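Local coordinates for tubulin-like protein CetZ (PDB 3ZID) that binds GTP and, as a tubulin/FtsZ-type cytoskeletal GTPase, is probably involved in controlling archaeal cell shape, at residues 2-8 with 103-109. Numbering follows the deposited sequence.
Sequences LNVLMLG and FDLIFVM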
# COMPACT_ATOMS: atom_id res chain seq x y z
N LEU A 2 8.53 -20.71 -3.01
CA LEU A 2 7.70 -19.62 -3.46
C LEU A 2 8.58 -18.63 -4.22
O LEU A 2 9.58 -18.18 -3.69
CB LEU A 2 7.05 -18.94 -2.26
CG LEU A 2 5.87 -18.01 -2.55
CD1 LEU A 2 4.82 -18.72 -3.40
CD2 LEU A 2 5.26 -17.50 -1.25
N ASN A 3 8.24 -18.35 -5.47
CA ASN A 3 8.94 -17.29 -6.21
C ASN A 3 8.22 -15.97 -6.03
O ASN A 3 7.11 -15.78 -6.52
CB ASN A 3 9.02 -17.63 -7.70
CG ASN A 3 9.86 -18.86 -7.96
OD1 ASN A 3 11.08 -18.80 -7.97
ND2 ASN A 3 9.19 -19.99 -8.18
N VAL A 4 8.88 -15.04 -5.35
CA VAL A 4 8.26 -13.77 -5.02
C VAL A 4 8.99 -12.64 -5.71
O VAL A 4 10.22 -12.56 -5.67
CB VAL A 4 8.26 -13.52 -3.49
CG1 VAL A 4 7.49 -12.22 -3.14
CG2 VAL A 4 7.68 -14.72 -2.76
N LEU A 5 8.23 -11.75 -6.33
CA LEU A 5 8.80 -10.55 -6.90
C LEU A 5 8.27 -9.36 -6.14
O LEU A 5 7.06 -9.24 -5.93
CB LEU A 5 8.43 -10.44 -8.39
CG LEU A 5 8.89 -9.17 -9.11
CD1 LEU A 5 10.41 -9.07 -9.12
CD2 LEU A 5 8.35 -9.13 -10.55
N MET A 6 9.16 -8.48 -5.69
CA MET A 6 8.71 -7.23 -5.07
C MET A 6 9.22 -6.04 -5.87
O MET A 6 10.42 -5.94 -6.13
CB MET A 6 9.15 -7.14 -3.63
CG MET A 6 8.67 -8.36 -2.84
SD MET A 6 9.05 -8.27 -1.09
CE MET A 6 7.80 -7.14 -0.51
N LEU A 7 8.29 -5.17 -6.28
CA LEU A 7 8.58 -4.01 -7.12
C LEU A 7 8.24 -2.74 -6.36
O LEU A 7 7.07 -2.51 -6.05
CB LEU A 7 7.69 -4.05 -8.37
CG LEU A 7 7.86 -5.31 -9.21
CD1 LEU A 7 6.88 -5.31 -10.38
CD2 LEU A 7 9.29 -5.38 -9.71
N GLY A 8 9.24 -1.93 -6.06
CA GLY A 8 9.01 -0.69 -5.35
C GLY A 8 9.06 0.46 -6.35
O GLY A 8 10.12 0.77 -6.87
N PHE A 103 7.43 -16.06 -11.43
CA PHE A 103 7.02 -15.69 -10.08
C PHE A 103 5.62 -16.18 -9.81
O PHE A 103 4.77 -16.16 -10.68
CB PHE A 103 7.07 -14.18 -9.90
CG PHE A 103 8.43 -13.63 -10.13
CD1 PHE A 103 9.42 -13.82 -9.17
CD2 PHE A 103 8.73 -12.99 -11.31
CE1 PHE A 103 10.69 -13.33 -9.38
CE2 PHE A 103 9.99 -12.50 -11.52
CZ PHE A 103 10.98 -12.67 -10.56
N ASP A 104 5.40 -16.61 -8.57
CA ASP A 104 4.08 -17.02 -8.14
C ASP A 104 3.35 -15.86 -7.45
O ASP A 104 2.13 -15.83 -7.40
CB ASP A 104 4.22 -18.19 -7.16
CG ASP A 104 5.17 -19.27 -7.68
OD1 ASP A 104 4.96 -19.77 -8.81
OD2 ASP A 104 6.13 -19.61 -6.95
N LEU A 105 4.10 -14.93 -6.91
CA LEU A 105 3.53 -13.89 -6.07
C LEU A 105 4.27 -12.58 -6.34
O LEU A 105 5.49 -12.52 -6.25
CB LEU A 105 3.67 -14.29 -4.59
CG LEU A 105 3.23 -13.31 -3.52
CD1 LEU A 105 1.75 -12.98 -3.65
CD2 LEU A 105 3.52 -13.90 -2.14
N ILE A 106 3.52 -11.53 -6.64
CA ILE A 106 4.14 -10.25 -6.97
C ILE A 106 3.55 -9.15 -6.13
O ILE A 106 2.33 -8.97 -6.09
CB ILE A 106 3.98 -9.92 -8.51
CG1 ILE A 106 4.49 -11.09 -9.38
CG2 ILE A 106 4.70 -8.63 -8.86
CD1 ILE A 106 4.33 -10.87 -10.92
N PHE A 107 4.41 -8.42 -5.44
CA PHE A 107 4.00 -7.22 -4.73
C PHE A 107 4.41 -6.00 -5.49
O PHE A 107 5.57 -5.87 -5.87
CB PHE A 107 4.59 -7.19 -3.32
CG PHE A 107 4.04 -8.27 -2.42
CD1 PHE A 107 2.76 -8.18 -1.89
CD2 PHE A 107 4.80 -9.40 -2.11
CE1 PHE A 107 2.23 -9.18 -1.05
CE2 PHE A 107 4.30 -10.40 -1.26
CZ PHE A 107 3.01 -10.30 -0.74
N VAL A 108 3.44 -5.11 -5.74
CA VAL A 108 3.71 -3.82 -6.38
C VAL A 108 3.46 -2.71 -5.37
O VAL A 108 2.32 -2.44 -4.98
CB VAL A 108 2.86 -3.60 -7.64
CG1 VAL A 108 3.21 -2.27 -8.29
CG2 VAL A 108 3.10 -4.74 -8.63
N MET A 109 4.54 -2.10 -4.93
CA MET A 109 4.51 -1.15 -3.84
C MET A 109 4.71 0.26 -4.34
O MET A 109 5.70 0.55 -5.02
CB MET A 109 5.57 -1.52 -2.83
CG MET A 109 5.54 -3.01 -2.52
SD MET A 109 6.86 -3.42 -1.39
CE MET A 109 8.26 -2.89 -2.33
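L5, F103 and M109 bury the most surface where the parallel strands 3-8 and 105-109 pair, their axes 10° apart and 4.7 Å from each other at closest approach. F103, just before its strand, lays its ring over L5: L5 CB sits 3.6 Å from the ring centroid and only 11° off the normal, a CH-pi contact over the face. The same ring also touches R42 and E44 of strand 42-49, so it reaches past strand 3-9 to its other neighbour. The backbone of L5 is clamped as well, its N donating to L105 O and its O accepting from F107 N, both at 2.8 Å. L7 repeats this with F107 O and M109 N, the regular ladder of a parallel pair. The ladder begins differently at N3, whose O receives D104 N at 2.8 Å and L105 N at 3.2 Å, while D104 OD2 accepts N3 N at 2.9 Å; N3 OD1 turns to R42. L5, L7, I106 and V108 cover one face of the sheet. V4, M6, L105, F107 and M109 line the other, where M109 SD lies 3.9 Å from M6 CE and both methionines pack against L17 of helix 10-30 and L201 of helix 186-210. Beside M109, side-chain-free G8 ends the segment close to G13, a GTP-binding residue in the first turns of helix 10-30. These are two central strands of the six-stranded parallel sheet of the tubulin/FtsZ GTPase domain, a Rossmann-like fold whose first strand runs straight into the nucleotide-binding N-terminal end of that helix.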